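PDB 5WB5: putative eukaryotic translation initiation factor eIF-4E from Leishmania major, which probably binds the 7-methylguanosine cap of messenger RNA, including the cap 4 form, and acts in translation initiation. Local coordinates for residues Phe58-Leu62 with Leu142-Val146; Lys98-Asp104 with His175-Trp181; Glu148-Cys152 with Phe163-Ile167. All coordinates share one frame; numbering follows the deposited sequence.

Contact 1 (Phe58-Leu62 with Leu142-Val146); sequences FFVML and LMATV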
loop_
_atom_site.group_PDB
_atom_site.type_symbol
_atom_site.label_atom_id
_atom_site.label_comp_id
_atom_site.label_asym_id
_atom_site.label_seq_id
_atom_site.Cartn_x
_atom_site.Cartn_y
_atom_site.Cartn_z
ATOM N N PHE A 58 11.900 -2.094 -0.060
ATOM C CA PHE A 58 10.600 -1.855 -0.673
ATOM C C PHE A 58 10.468 -2.616 -1.985
ATOM O O PHE A 58 9.453 -3.279 -2.235
ATOM C CB PHE A 58 10.407 -0.355 -0.890
ATOM C CG PHE A 58 9.217 -0.007 -1.732
ATOM C CD1 PHE A 58 7.942 -0.022 -1.196
ATOM C CD2 PHE A 58 9.377 0.349 -3.056
ATOM C CE1 PHE A 58 6.850 0.310 -1.971
ATOM C CE2 PHE A 58 8.288 0.678 -3.835
ATOM C CZ PHE A 58 7.024 0.660 -3.293
ATOM N N PHE A 59 11.492 -2.545 -2.837
ATOM C CA PHE A 59 11.395 -3.215 -4.130
ATOM C C PHE A 59 11.475 -4.732 -3.996
ATOM O O PHE A 59 10.889 -5.449 -4.814
ATOM C CB PHE A 59 12.467 -2.686 -5.076
ATOM C CG PHE A 59 12.099 -1.376 -5.710
ATOM C CD1 PHE A 59 11.171 -1.328 -6.740
ATOM C CD2 PHE A 59 12.653 -0.192 -5.261
ATOM C CE1 PHE A 59 10.818 -0.129 -7.317
ATOM C CE2 PHE A 59 12.303 1.011 -5.834
ATOM C CZ PHE A 59 11.383 1.043 -6.866
ATOM N N VAL A 60 12.155 -5.244 -2.970
ATOM C CA VAL A 60 12.121 -6.685 -2.721
ATOM C C VAL A 60 10.714 -7.112 -2.314
ATOM O O VAL A 60 10.162 -8.099 -2.829
ATOM C CB VAL A 60 13.162 -7.068 -1.654
ATOM C CG1 VAL A 60 13.041 -8.532 -1.286
ATOM C CG2 VAL A 60 14.566 -6.783 -2.159
ATOM N N MET A 61 10.121 -6.378 -1.370
ATOM C CA MET A 61 8.722 -6.589 -1.019
ATOM C C MET A 61 7.861 -6.647 -2.274
ATOM O O MET A 61 7.099 -7.598 -2.478
ATOM C CB MET A 61 8.254 -5.465 -0.092
ATOM C CG MET A 61 6.811 -5.572 0.374
ATOM S SD MET A 61 6.215 -4.021 1.079
ATOM C CE MET A 61 5.950 -3.064 -0.410
ATOM N N LEU A 62 7.981 -5.633 -3.132
ATOM C CA LEU A 62 7.217 -5.623 -4.376
ATOM C C LEU A 62 7.471 -6.885 -5.185
ATOM O O LEU A 62 6.538 -7.473 -5.745
ATOM C CB LEU A 62 7.566 -4.391 -5.206
ATOM C CG LEU A 62 6.904 -3.073 -4.815
ATOM C CD1 LEU A 62 7.458 -1.952 -5.675
ATOM C CD2 LEU A 62 5.389 -3.153 -4.954
ATOM N N LEU A 142 2.238 3.177 -4.151
ATOM C CA LEU A 142 3.174 2.682 -3.145
ATOM C C LEU A 142 4.494 3.444 -3.205
ATOM O O LEU A 142 5.057 3.815 -2.163
ATOM C CB LEU A 142 3.401 1.184 -3.340
ATOM C CG LEU A 142 2.397 0.272 -2.640
ATOM C CD1 LEU A 142 2.447 -1.129 -3.235
ATOM C CD2 LEU A 142 2.688 0.232 -1.141
ATOM N N MET A 143 5.003 3.684 -4.418
ATOM C CA MET A 143 6.253 4.420 -4.570
ATOM C C MET A 143 6.103 5.853 -4.083
ATOM O O MET A 143 7.027 6.408 -3.481
ATOM C CB MET A 143 6.706 4.403 -6.031
ATOM C CG MET A 143 7.217 3.055 -6.515
ATOM S SD MET A 143 7.879 3.097 -8.189
ATOM C CE MET A 143 6.428 3.590 -9.107
ATOM N N ALA A 144 4.950 6.473 -4.339
ATOM C CA ALA A 144 4.702 7.815 -3.823
ATOM C C ALA A 144 4.631 7.811 -2.302
ATOM O O ALA A 144 5.068 8.767 -1.649
ATOM C CB ALA A 144 3.413 8.374 -4.420
ATOM N N THR A 145 4.083 6.747 -1.720
ATOM C CA THR A 145 4.026 6.654 -0.267
ATOM C C THR A 145 5.430 6.601 0.320
ATOM O O THR A 145 5.807 7.439 1.148
ATOM C CB THR A 145 3.216 5.424 0.151
ATOM O OG1 THR A 145 1.925 5.467 -0.470
ATOM C CG2 THR A 145 3.041 5.376 1.668
ATOM N N VAL A 146 6.231 5.626 -0.118
ATOM C CA VAL A 146 7.554 5.449 0.480
ATOM C C VAL A 146 8.454 6.636 0.154
ATOM O O VAL A 146 9.265 7.060 0.985
ATOM C CB VAL A 146 8.191 4.119 0.034
ATOM C CG1 VAL A 146 7.394 2.948 0.576
ATOM C CG2 VAL A 146 8.318 4.047 -1.481
#
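Phe58 supplies the aromatic wedge that meets Leu142, Met143 and Val146 across two helices running nearly antiparallel (156° between the segment axes). Those axes approach no closer than 11.9 Å, so long side chains must bridge them. Starting from CB, which is directed toward 142-146, the Phe58 chain turns with CG anti to the backbone N (chi1 170°) and carries the ring across. CG lies near both Val146 methyls and CD2 near CG2, while CD1 comes to 3.5 Å from Val146 CG1. Val146 CG2 stands 3.9 Å from the ring centroid and only 3° off the normal, a CH-pi contact over the middle of the face. Farther out, Phe58 CE1 lies between Val146 CG1 (3.7 Å) and Leu142 CB (3.8 Å), and CE2 is 3.7 Å from Met143 CG, which approaches obliquely. At the tip, Phe58 CZ reaches Leu142 CB, 3.7 Å away and in the ring plane. The other ring face takes Leu62 CG near its rim, and Leu62 CD2 passes Leu142 CD1 at 4.0 Å, the two leucines pointing opposite ways. Met143 SD adds a loose, oblique Met-aromatic contact with Phe59. Phe79 of strand 75-81 touches Leu142 and Val146, while a chain of another protein packs on Phe59 and Met143. Hydrocarbon and one thioether sulfur make the contact, which implies that it rests on shape and burial, with the Phe58 ring fixed from two faces and an edge.

Contact 2 (Lys98-Asp104 with His175-Trp181); sequences KLWVNLD and HNRLAVW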
loop_
_atom_site.group_PDB
_atom_site.type_symbol
_atom_site.label_atom_id
_atom_site.label_comp_id
_atom_site.label_asym_id
_atom_site.label_seq_id
_atom_site.Cartn_x
_atom_site.Cartn_y
_atom_site.Cartn_z
ATOM N N LYS A 98 -10.098 8.646 5.412
ATOM C CA LYS A 98 -9.520 8.023 4.231
ATOM C C LYS A 98 -10.127 8.618 2.970
ATOM O O LYS A 98 -11.342 8.825 2.889
ATOM C CB LYS A 98 -9.722 6.500 4.241
ATOM C CG LYS A 98 -11.171 6.039 4.234
ATOM C CD LYS A 98 -11.246 4.517 4.221
ATOM C CE LYS A 98 -12.679 4.015 4.302
ATOM N NZ LYS A 98 -13.295 4.319 5.621
ATOM N N LEU A 99 -9.263 8.894 1.995
ATOM C CA LEU A 99 -9.672 9.314 0.659
ATOM C C LEU A 99 -9.537 8.116 -0.273
ATOM O O LEU A 99 -8.430 7.613 -0.476
ATOM C CB LEU A 99 -8.812 10.477 0.165
ATOM C CG LEU A 99 -9.037 10.975 -1.270
ATOM C CD1 LEU A 99 -10.283 11.850 -1.364
ATOM C CD2 LEU A 99 -7.818 11.724 -1.764
ATOM N N TRP A 100 -10.654 7.659 -0.835
ATOM C CA TRP A 100 -10.663 6.426 -1.605
ATOM C C TRP A 100 -11.324 6.635 -2.960
ATOM O O TRP A 100 -12.029 7.619 -3.200
ATOM C CB TRP A 100 -11.367 5.292 -0.841
ATOM C CG TRP A 100 -12.766 5.597 -0.397
ATOM C CD1 TRP A 100 -13.144 6.206 0.765
ATOM C CD2 TRP A 100 -13.977 5.288 -1.099
ATOM N NE1 TRP A 100 -14.514 6.300 0.827
ATOM C CE2 TRP A 100 -15.048 5.741 -0.305
ATOM C CE3 TRP A 100 -14.258 4.672 -2.323
ATOM C CZ2 TRP A 100 -16.379 5.604 -0.696
ATOM C CZ3 TRP A 100 -15.580 4.537 -2.709
ATOM C CH2 TRP A 100 -16.622 5.000 -1.899
ATOM N N VAL A 101 -11.054 5.680 -3.850
ATOM C CA VAL A 101 -11.568 5.670 -5.212
ATOM C C VAL A 101 -11.864 4.230 -5.613
ATOM O O VAL A 101 -11.221 3.288 -5.138
ATOM C CB VAL A 101 -10.575 6.303 -6.213
ATOM C CG1 VAL A 101 -10.301 7.756 -5.856
ATOM C CG2 VAL A 101 -9.273 5.514 -6.252
ATOM N N ASN A 102 -12.840 4.067 -6.507
ATOM C CA ASN A 102 -13.246 2.761 -7.021
ATOM C C ASN A 102 -12.727 2.626 -8.449
ATOM O O ASN A 102 -13.269 3.235 -9.375
ATOM C CB ASN A 102 -14.763 2.593 -6.976
ATOM C CG ASN A 102 -15.318 2.638 -5.566
ATOM O OD1 ASN A 102 -14.585 2.470 -4.593
ATOM N ND2 ASN A 102 -16.622 2.858 -5.450
ATOM N N LEU A 103 -11.677 1.832 -8.622
ATOM C CA LEU A 103 -11.198 1.448 -9.937
ATOM C C LEU A 103 -11.962 0.217 -10.415
ATOM O O LEU A 103 -12.685 -0.430 -9.654
ATOM C CB LEU A 103 -9.699 1.161 -9.889
ATOM C CG LEU A 103 -8.873 2.122 -9.029
ATOM C CD1 LEU A 103 -7.451 1.610 -8.871
ATOM C CD2 LEU A 103 -8.887 3.525 -9.628
ATOM N N ASP A 104 -11.779 -0.123 -11.686
ATOM C CA ASP A 104 -12.470 -1.251 -12.289
ATOM C C ASP A 104 -11.461 -2.304 -12.731
ATOM O O ASP A 104 -10.259 -2.042 -12.831
ATOM C CB ASP A 104 -13.326 -0.796 -13.476
ATOM C CG ASP A 104 -14.334 0.273 -13.089
ATOM O OD1 ASP A 104 -14.872 0.209 -11.962
ATOM O OD2 ASP A 104 -14.579 1.185 -13.906
ATOM N N HIS A 175 -15.632 -3.747 -8.087
ATOM C CA HIS A 175 -14.710 -2.625 -8.020
ATOM C C HIS A 175 -13.403 -3.052 -7.360
ATOM O O HIS A 175 -13.233 -4.190 -6.914
ATOM C CB HIS A 175 -15.339 -1.458 -7.257
ATOM C CG HIS A 175 -16.647 -1.002 -7.821
ATOM N ND1 HIS A 175 -17.844 -1.616 -7.519
ATOM C CD2 HIS A 175 -16.949 0.009 -8.671
ATOM C CE1 HIS A 175 -18.825 -1.003 -8.156
ATOM N NE2 HIS A 175 -18.308 -0.014 -8.863
ATOM N N ASN A 176 -12.467 -2.109 -7.315
ATOM C CA ASN A 176 -11.211 -2.267 -6.591
ATOM C C ASN A 176 -10.966 -0.949 -5.875
ATOM O O ASN A 176 -10.753 0.078 -6.524
ATOM C CB ASN A 176 -10.059 -2.615 -7.535
ATOM C CG ASN A 176 -10.215 -3.991 -8.167
ATOM O OD1 ASN A 176 -10.596 -4.952 -7.498
ATOM N ND2 ASN A 176 -9.931 -4.086 -9.462
ATOM N N ARG A 177 -11.034 -0.961 -4.549
ATOM C CA ARG A 177 -11.005 0.274 -3.778
ATOM C C ARG A 177 -9.575 0.607 -3.376
ATOM O O ARG A 177 -8.944 -0.142 -2.624
ATOM C CB ARG A 177 -11.892 0.172 -2.538
ATOM C CG ARG A 177 -13.371 0.099 -2.854
ATOM C CD ARG A 177 -14.211 0.633 -1.710
ATOM N NE ARG A 177 -15.633 0.658 -2.039
ATOM C CZ ARG A 177 -16.581 1.107 -1.223
ATOM N NH1 ARG A 177 -16.261 1.572 -0.022
ATOM N NH2 ARG A 177 -17.850 1.091 -1.607
ATOM N N LEU A 178 -9.069 1.721 -3.888
ATOM C CA LEU A 178 -7.832 2.304 -3.393
ATOM C C LEU A 178 -8.182 3.337 -2.332
ATOM O O LEU A 178 -9.169 4.058 -2.466
ATOM C CB LEU A 178 -7.048 2.959 -4.530
ATOM C CG LEU A 178 -5.778 3.703 -4.127
ATOM C CD1 LEU A 178 -4.751 2.762 -3.548
ATOM C CD2 LEU A 178 -5.209 4.433 -5.324
ATOM N N ALA A 179 -7.385 3.395 -1.269
ATOM C CA ALA A 179 -7.675 4.298 -0.167
ATOM C C ALA A 179 -6.369 4.807 0.422
ATOM O O ALA A 179 -5.427 4.037 0.606
ATOM C CB ALA A 179 -8.510 3.606 0.920
ATOM N N VAL A 180 -6.325 6.103 0.709
ATOM C CA VAL A 180 -5.203 6.742 1.382
ATOM C C VAL A 180 -5.710 7.211 2.737
ATOM O O VAL A 180 -6.547 8.120 2.814
ATOM C CB VAL A 180 -4.636 7.909 0.563
ATOM C CG1 VAL A 180 -3.438 8.538 1.270
ATOM C CG2 VAL A 180 -4.250 7.441 -0.828
ATOM N N TRP A 181 -5.232 6.572 3.802
ATOM C CA TRP A 181 -5.622 6.908 5.164
ATOM C C TRP A 181 -4.698 7.997 5.692
ATOM O O TRP A 181 -3.480 7.786 5.810
ATOM C CB TRP A 181 -5.559 5.682 6.076
ATOM C CG TRP A 181 -6.606 4.647 5.811
ATOM C CD1 TRP A 181 -7.152 4.316 4.603
ATOM C CD2 TRP A 181 -7.240 3.805 6.782
ATOM N NE1 TRP A 181 -8.083 3.317 4.762
ATOM C CE2 TRP A 181 -8.157 2.986 6.090
ATOM C CE3 TRP A 181 -7.119 3.663 8.167
ATOM C CZ2 TRP A 181 -8.948 2.040 6.736
ATOM C CZ3 TRP A 181 -7.905 2.722 8.808
ATOM C CH2 TRP A 181 -8.808 1.922 8.092
#
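Arg177 lays its guanidinium flat on Trp100: the planes are 6° apart, and Arg177 CZ is 4.2 Å from the centroid of the six-membered ring of Trp100, a cation-pi stack. The arginine is extended from CG to NE, which carries its charge along the indole, past Asn102 OD1. On the same sheet face Lys98 CB sits over the five-membered ring of Trp181, 3.4 Å from Trp181 CD1, and Lys98 CD follows the indole to NE1.

Behind these pairs lies an antiparallel ladder. Leu99, Val101 and Leu103 exchange two N-H...O bonds each with Val180, Leu178 and Asn176, respectively; that from Val101 N to Leu178 O measures 2.8 Å. Trp100 therefore faces Ala179 in a non-hydrogen-bonded pair, with CB to CB at 3.8 Å.

Farther out, Trp100 NE1 bonds to Thr213 OG1 and Trp181 meets Phe80 edge-to-face, while Leu99, Leu178 and Val180 turn to helices 133-147 and 188-200. The chemistry is thus split: one face is largely hydrocarbon against helices, the other carries Trp100 with Arg177 and Trp181 with Lys98, beside Asn102 and Ala179, consistent with the concave, cap-binding side of eIF4E proteins.

Contact 3 (Glu148-Cys152 with Phe163-Ile167); sequences EYLDC and FVTGI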
loop_
_atom_site.group_PDB
_atom_site.type_symbol
_atom_site.label_atom_id
_atom_site.label_comp_id
_atom_site.label_asym_id
_atom_site.label_seq_id
_atom_site.Cartn_x
_atom_site.Cartn_y
_atom_site.Cartn_z
ATOM N N GLU A 148 7.576 9.690 -0.151
ATOM C CA GLU A 148 7.117 10.873 0.572
ATOM C C GLU A 148 6.696 12.009 -0.351
ATOM O O GLU A 148 6.670 13.168 0.073
ATOM C CB GLU A 148 8.188 11.378 1.550
ATOM C CG GLU A 148 8.525 10.399 2.659
ATOM C CD GLU A 148 7.379 10.194 3.625
ATOM O OE1 GLU A 148 6.446 11.028 3.631
ATOM O OE2 GLU A 148 7.412 9.197 4.375
ATOM N N TYR A 149 6.367 11.716 -1.610
ATOM C CA TYR A 149 5.778 12.715 -2.493
ATOM C C TYR A 149 4.288 12.486 -2.702
ATOM O O TYR A 149 3.731 12.921 -3.717
ATOM C CB TYR A 149 6.513 12.769 -3.836
ATOM C CG TYR A 149 6.652 11.465 -4.590
ATOM C CD1 TYR A 149 7.684 10.584 -4.298
ATOM C CD2 TYR A 149 5.787 11.139 -5.630
ATOM C CE1 TYR A 149 7.836 9.402 -4.996
ATOM C CE2 TYR A 149 5.934 9.954 -6.337
ATOM C CZ TYR A 149 6.965 9.091 -6.018
ATOM O OH TYR A 149 7.127 7.905 -6.703
ATOM N N LEU A 150 3.632 11.813 -1.757
ATOM C CA LEU A 150 2.176 11.804 -1.723
ATOM C C LEU A 150 1.640 13.064 -1.055
ATOM O O LEU A 150 0.512 13.481 -1.336
ATOM C CB LEU A 150 1.684 10.545 -1.002
ATOM C CG LEU A 150 0.274 10.033 -1.314
ATOM C CD1 LEU A 150 0.078 9.752 -2.798
ATOM C CD2 LEU A 150 -0.001 8.776 -0.513
ATOM N N ASP A 151 2.437 13.678 -0.178
ATOM C CA ASP A 151 2.167 15.016 0.346
ATOM C C ASP A 151 3.500 15.751 0.402
ATOM O O ASP A 151 4.345 15.443 1.251
ATOM C CB ASP A 151 1.507 14.959 1.725
ATOM C CG ASP A 151 2.331 14.188 2.734
ATOM O OD1 ASP A 151 2.983 13.199 2.337
ATOM O OD2 ASP A 151 2.332 14.576 3.921
ATOM N N CYS A 152 3.695 16.713 -0.498
ATOM C CA CYS A 152 4.987 17.366 -0.675
ATOM C C CYS A 152 5.172 18.585 0.222
ATOM O O CYS A 152 6.142 19.328 0.033
ATOM C CB CYS A 152 5.168 17.779 -2.138
ATOM S SG CYS A 152 4.217 19.241 -2.614
ATOM N N PHE A 163 1.096 13.594 7.749
ATOM C CA PHE A 163 -0.303 13.683 7.351
ATOM C C PHE A 163 -0.846 12.373 6.800
ATOM O O PHE A 163 -1.997 12.025 7.071
ATOM C CB PHE A 163 -0.482 14.788 6.304
ATOM C CG PHE A 163 -1.864 14.852 5.720
ATOM C CD1 PHE A 163 -2.950 15.196 6.509
ATOM C CD2 PHE A 163 -2.078 14.579 4.380
ATOM C CE1 PHE A 163 -4.223 15.259 5.972
ATOM C CE2 PHE A 163 -3.348 14.642 3.838
ATOM C CZ PHE A 163 -4.421 14.982 4.635
ATOM N N VAL A 164 -0.044 11.643 6.036
ATOM C CA VAL A 164 -0.446 10.352 5.492
ATOM C C VAL A 164 0.034 9.258 6.434
ATOM O O VAL A 164 1.221 9.200 6.780
ATOM C CB VAL A 164 0.122 10.156 4.077
ATOM C CG1 VAL A 164 -0.183 8.756 3.553
ATOM C CG2 VAL A 164 -0.443 11.209 3.139
ATOM N N THR A 165 -0.887 8.394 6.858
ATOM C CA THR A 165 -0.553 7.289 7.746
ATOM C C THR A 165 -0.481 5.950 7.031
ATOM O O THR A 165 0.257 5.061 7.478
ATOM C CB THR A 165 -1.575 7.184 8.883
ATOM O OG1 THR A 165 -2.874 6.910 8.341
ATOM C CG2 THR A 165 -1.622 8.476 9.685
ATOM N N GLY A 166 -1.231 5.773 5.949
ATOM C CA GLY A 166 -1.142 4.516 5.227
ATOM C C GLY A 166 -2.007 4.511 3.988
ATOM O O GLY A 166 -2.607 5.519 3.619
ATOM N N ILE A 167 -2.052 3.343 3.343
ATOM C CA ILE A 167 -2.872 3.119 2.159
ATOM C C ILE A 167 -3.404 1.693 2.196
ATOM O O ILE A 167 -2.855 0.812 2.861
ATOM C CB ILE A 167 -2.106 3.357 0.835
ATOM C CG1 ILE A 167 -0.880 2.448 0.750
ATOM C CG2 ILE A 167 -1.705 4.818 0.707
ATOM C CD1 ILE A 167 -0.197 2.474 -0.601
#
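Phe163 meets Asp151 through its CB, which lies 3.7 Å from Asp151 OD2, the oxygen also standing near the ring's plane at its edge. The carboxylate and ring planes are inclined by 44°, and the acid approaches the edge of the ring rather than a face. With CG anti to the backbone N (chi1 174°), the phenyl group reaches Val182 and the helix residues Lys190 and Ile191.

Val164 opens the strand and divides its two methyls between two partners. Its CG2 faces the acid, 4.0 Å from Asp151 OD1, and its CG1 faces the hydrocarbon, 4.1 Å from Leu150 CD2, where the two side chains cross at about a right angle. Asp151 presents its carboxylate here because CG is placed between the backbone N and the carbonyl carbon (chi1 57°). Outside the two segments, the same carboxylate is paired through OD1 with a basic side chain on the chain of another protein.

Thr165 and Gly166 both face Trp181 of the adjoining strand, which defines a classic beta bulge. Beyond it, Ile167 turns back toward the loop, and its CG2 lies 4.5 Å from Leu150 CD2. Leu150 thereby spans both ends of the bulge, touching Val164 before it and Ile167 after it.

Arg25 bridges the two segments, from NE to the Glu148 carboxylate and from NH1 to the Val164 carbonyl. Glu148 itself leaves the helix with a positive phi.

The contact is modest, burying 187 Å² in all, and joins two recognisable motifs: a Schellman motif ending helix 133-147, and a classic bulge near the start of strand 164-171, an interior strand of the curved antiparallel sheet of the eIF4E fold.

How the contacts relate
Contact 1 packs helix on helix, contact 2 pairs strand with strand, and contact 3 joins a post-helix loop to a strand, all in one eIF4E domain. Along the chain, contacts 1 and 2 cross, since 98-104 falls between the segments of contact 1; contact 3 follows contact 1 and lies between the segments of contact 2. Contact 3, centred about 13 Å from contact 1, starts where helix 133-147 ends; Tyr149 packs against Ala144, and Ile167 against Leu142 and Thr145. Contacts 2 and 3, about 15 Å apart, meet through neighbouring strands 164-171 and 175-182. Contacts 1 and 2, 18 Å apart between centres, do not touch, so contact 3 ties helix packing to the sheet through Ile167 and Leu150.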